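Local structure of endoglucanase (Clostridium thermocellum, 2YIK) at residues Gly137-Lys142 against Asn229-Lys234. The protein is a family 9 glycoside hydrolase that probably cleaves internal beta-1,4 linkages in cellulose. Residues are numbered along the deposited sequence; the frame is centred on the assembly and turned at random.
Sequences GYYEFK and NYMNFK
The side-chain amide of N232 sits among three residues of 137-142: Y138, Y139 and K142. The site belongs to the (alpha/alpha)6 barrel of family 9 glycoside hydrolases. Here the C-terminal ends of helices 124-140 and 216-233 lie side by side. The backbones come closest at Y139 and N232, whose CA atoms are 5.8 Å apart. CG of N232 is anti to its own carbonyl carbon (chi1 -76°), which puts it beside the backbone N. The end of the side chain comes nearer to helix 124-140. N232 CG meets the edge of the Y138 ring, 3.7 Å from Y138 CD2. Ring and amide planes are turned 66° from each other. The end of the N232 side chain also lies beside the Y139 backbone. K142 begins helix 142-147, just after the turn at F141. K142 NZ lies close to the end of the N232 side chain. The same NZ stands 3.6 Å above one face of the Y138 ring, offset toward the rim. Y138 OH is hydrogen-bonded to E155 on helix 151-167. Beside the amide, Y139 and M231 form an apolar pair, and both touch W288 on helix 279-293. The M231 methyl CE approaches the Y139 ring obliquely, 3.7 Å from Y139 CE1.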
ATOM      1  N   GLY A 137       7.570   1.062   5.193  1.00 25.28           N
ATOM      2  CA  GLY A 137       8.932   0.643   4.903  1.00 24.67           C
ATOM      3  C   GLY A 137       9.942   1.786   4.929  1.00 25.82           C
ATOM      4  O   GLY A 137      11.059   1.631   5.431  1.00 24.00           O
ATOM      5  N   TYR A 138       9.556   2.934   4.374  1.00 25.37           N
ATOM      6  CA  TYR A 138      10.431   4.105   4.339  1.00 26.43           C
ATOM      7  C   TYR A 138      10.683   4.583   5.770  1.00 26.31           C
ATOM      8  O   TYR A 138      11.792   4.971   6.121  1.00 26.42           O
ATOM      9  CB  TYR A 138       9.784   5.218   3.499  1.00 26.72           C
ATOM     10  CG  TYR A 138      10.665   6.426   3.269  1.00 27.64           C
ATOM     11  CD1 TYR A 138      11.940   6.292   2.709  1.00 28.33           C
ATOM     12  CD2 TYR A 138      10.228   7.703   3.615  1.00 27.79           C
ATOM     13  CE1 TYR A 138      12.760   7.406   2.504  1.00 28.90           C
ATOM     14  CE2 TYR A 138      11.042   8.823   3.415  1.00 29.32           C
ATOM     15  CZ  TYR A 138      12.307   8.666   2.863  1.00 29.13           C
ATOM     16  OH  TYR A 138      13.137   9.756   2.711  1.00 28.34           O
ATOM     17  N   TYR A 139       9.649   4.538   6.602  1.00 25.97           N
ATOM     18  CA  TYR A 139       9.781   4.945   7.995  1.00 25.69           C
ATOM     19  C   TYR A 139      10.760   4.043   8.750  1.00 26.83           C
ATOM     20  O   TYR A 139      11.598   4.529   9.507  1.00 26.34           O
ATOM     21  CB  TYR A 139       8.411   4.907   8.681  1.00 27.56           C
ATOM     22  CG  TYR A 139       8.454   5.044  10.194  1.00 28.82           C
ATOM     23  CD1 TYR A 139       8.778   6.257  10.810  1.00 29.92           C
ATOM     24  CD2 TYR A 139       8.184   3.948  11.006  1.00 30.02           C
ATOM     25  CE1 TYR A 139       8.830   6.367  12.217  1.00 29.03           C
ATOM     26  CE2 TYR A 139       8.239   4.042  12.397  1.00 30.50           C
ATOM     27  CZ  TYR A 139       8.559   5.247  12.998  1.00 30.75           C
ATOM     28  OH  TYR A 139       8.612   5.299  14.381  1.00 31.79           O
ATOM     29  N   GLU A 140      10.651   2.732   8.537  1.00 24.78           N
ATOM     30  CA  GLU A 140      11.516   1.767   9.209  1.00 25.19           C
ATOM     31  C   GLU A 140      12.952   1.765   8.710  1.00 24.95           C
ATOM     32  O   GLU A 140      13.887   1.741   9.509  1.00 27.39           O
ATOM     33  CB  GLU A 140      10.976   0.339   9.048  1.00 25.47           C
ATOM     34  CG  GLU A 140       9.633   0.074   9.683  1.00 24.79           C
ATOM     35  CD  GLU A 140       9.705  -0.135  11.185  1.00 25.94           C
ATOM     36  OE1 GLU A 140      10.804  -0.062  11.766  1.00 25.28           O
ATOM     37  OE2 GLU A 140       8.651  -0.378  11.793  1.00 25.52           O
ATOM     38  N   PHE A 141      13.127   1.790   7.394  1.00 24.66           N
ATOM     39  CA  PHE A 141      14.462   1.719   6.816  1.00 25.89           C
ATOM     40  C   PHE A 141      14.954   2.959   6.061  1.00 26.90           C
ATOM     41  O   PHE A 141      15.655   2.837   5.052  1.00 25.47           O
ATOM     42  CB  PHE A 141      14.535   0.476   5.910  1.00 25.29           C
ATOM     43  CG  PHE A 141      14.021  -0.791   6.571  1.00 25.35           C
ATOM     44  CD1 PHE A 141      14.612  -1.277   7.736  1.00 25.40           C
ATOM     45  CD2 PHE A 141      12.925  -1.475   6.045  1.00 25.41           C
ATOM     46  CE1 PHE A 141      14.117  -2.428   8.370  1.00 26.09           C
ATOM     47  CE2 PHE A 141      12.421  -2.625   6.671  1.00 23.85           C
ATOM     48  CZ  PHE A 141      13.020  -3.100   7.835  1.00 24.70           C
ATOM     49  N   LYS A 142      14.618   4.147   6.563  1.00 28.75           N
ATOM     50  CA  LYS A 142      15.038   5.394   5.916  1.00 30.05           C
ATOM     51  C   LYS A 142      16.560   5.437   5.693  1.00 29.34           C
ATOM     52  O   LYS A 142      17.025   5.927   4.668  1.00 29.85           O
ATOM     53  CB  LYS A 142      14.600   6.615   6.750  1.00 32.68           C
ATOM     54  CG  LYS A 142      14.470   7.918   5.924  1.00 35.85           C
ATOM     55  CD  LYS A 142      14.262   9.197   6.765  1.00 38.63           C
ATOM     56  CE  LYS A 142      12.900   9.292   7.495  1.00 42.67           C
ATOM     57  NZ  LYS A 142      11.797   8.368   7.022  1.00 43.70           N
ATOM     58  N   ASN A 229       2.717   9.579   6.738  1.00 23.60           N
ATOM     59  CA  ASN A 229       3.309  10.659   5.953  1.00 25.64           C
ATOM     60  C   ASN A 229       3.866  11.702   6.922  1.00 27.02           C
ATOM     61  O   ASN A 229       4.949  12.253   6.710  1.00 26.92           O
ATOM     62  CB  ASN A 229       2.261  11.300   5.036  1.00 25.02           C
ATOM     63  CG  ASN A 229       2.865  11.861   3.758  1.00 26.48           C
ATOM     64  OD1 ASN A 229       2.433  12.905   3.254  1.00 27.65           O
ATOM     65  ND2 ASN A 229       3.855  11.166   3.217  1.00 21.43           N
ATOM     66  N   TYR A 230       3.117  11.972   7.988  1.00 27.46           N
ATOM     67  CA  TYR A 230       3.569  12.919   8.991  1.00 26.91           C
ATOM     68  C   TYR A 230       4.874  12.390   9.581  1.00 27.58           C
ATOM     69  O   TYR A 230       5.868  13.117   9.665  1.00 27.10           O
ATOM     70  CB  TYR A 230       2.533  13.076  10.107  1.00 26.80           C
ATOM     71  CG  TYR A 230       3.118  13.650  11.377  1.00 27.52           C
ATOM     72  CD1 TYR A 230       3.309  15.024  11.532  1.00 29.43           C
ATOM     73  CD2 TYR A 230       3.541  12.809  12.405  1.00 28.42           C
ATOM     74  CE1 TYR A 230       3.909  15.546  12.692  1.00 28.24           C
ATOM     75  CE2 TYR A 230       4.142  13.315  13.556  1.00 28.65           C
ATOM     76  CZ  TYR A 230       4.320  14.679  13.693  1.00 29.30           C
ATOM     77  OH  TYR A 230       4.893  15.157  14.847  1.00 30.72           O
ATOM     78  N   MET A 231       4.870  11.120   9.984  1.00 26.75           N
ATOM     79  CA  MET A 231       6.053  10.504  10.578  1.00 27.09           C
ATOM     80  C   MET A 231       7.271  10.595   9.664  1.00 28.23           C
ATOM     81  O   MET A 231       8.392  10.786  10.132  1.00 28.26           O
ATOM     82  CB  MET A 231       5.796   9.028  10.916  1.00 28.09           C
ATOM     83  CG  MET A 231       4.814   8.767  12.052  1.00 26.24           C
ATOM     84  SD  MET A 231       5.221   9.571  13.619  1.00 29.12           S
ATOM     85  CE  MET A 231       6.644   8.645  14.165  1.00 26.03           C
ATOM     86  N   ASN A 232       7.045  10.464   8.361  1.00 28.45           N
ATOM     87  CA  ASN A 232       8.124  10.513   7.378  1.00 27.99           C
ATOM     88  C   ASN A 232       8.622  11.921   7.047  1.00 29.39           C
ATOM     89  O   ASN A 232       9.772  12.089   6.644  1.00 29.17           O
ATOM     90  CB  ASN A 232       7.674   9.815   6.082  1.00 26.22           C
ATOM     91  CG  ASN A 232       7.687   8.293   6.193  1.00 25.87           C
ATOM     92  OD1 ASN A 232       6.914   7.609   5.527  1.00 26.58           O
ATOM     93  ND2 ASN A 232       8.578   7.762   7.021  1.00 21.94           N
ATOM     94  N   PHE A 233       7.775  12.931   7.228  1.00 29.73           N
ATOM     95  CA  PHE A 233       8.162  14.301   6.897  1.00 30.72           C
ATOM     96  C   PHE A 233       8.272  15.307   8.041  1.00 32.31           C
ATOM     97  O   PHE A 233       8.672  16.449   7.813  1.00 32.41           O
ATOM     98  CB  PHE A 233       7.194  14.866   5.860  1.00 29.07           C
ATOM     99  CG  PHE A 233       7.340  14.254   4.500  1.00 28.95           C
ATOM    100  CD1 PHE A 233       8.362  14.657   3.645  1.00 30.22           C
ATOM    101  CD2 PHE A 233       6.471  13.249   4.082  1.00 29.19           C
ATOM    102  CE1 PHE A 233       8.521  14.064   2.384  1.00 30.03           C
ATOM    103  CE2 PHE A 233       6.618  12.649   2.830  1.00 30.14           C
ATOM    104  CZ  PHE A 233       7.643  13.056   1.978  1.00 29.05           C
ATOM    105  N   LYS A 234       7.941  14.899   9.260  1.00 32.56           N
ATOM    106  CA  LYS A 234       7.975  15.826  10.391  1.00 35.71           C
ATOM    107  C   LYS A 234       9.274  16.572  10.665  1.00 36.72           C
ATOM    108  O   LYS A 234       9.249  17.650  11.261  1.00 37.86           O
ATOM    109  CB  LYS A 234       7.536  15.122  11.676  1.00 33.08           C
ATOM    110  CG  LYS A 234       8.422  13.968  12.117  1.00 35.55           C
ATOM    111  CD  LYS A 234       7.813  13.314  13.340  1.00 36.54           C
ATOM    112  CE  LYS A 234       8.405  11.944  13.608  1.00 39.16           C
ATOM    113  NZ  LYS A 234       9.509  11.992  14.598  1.00 40.60           N
TER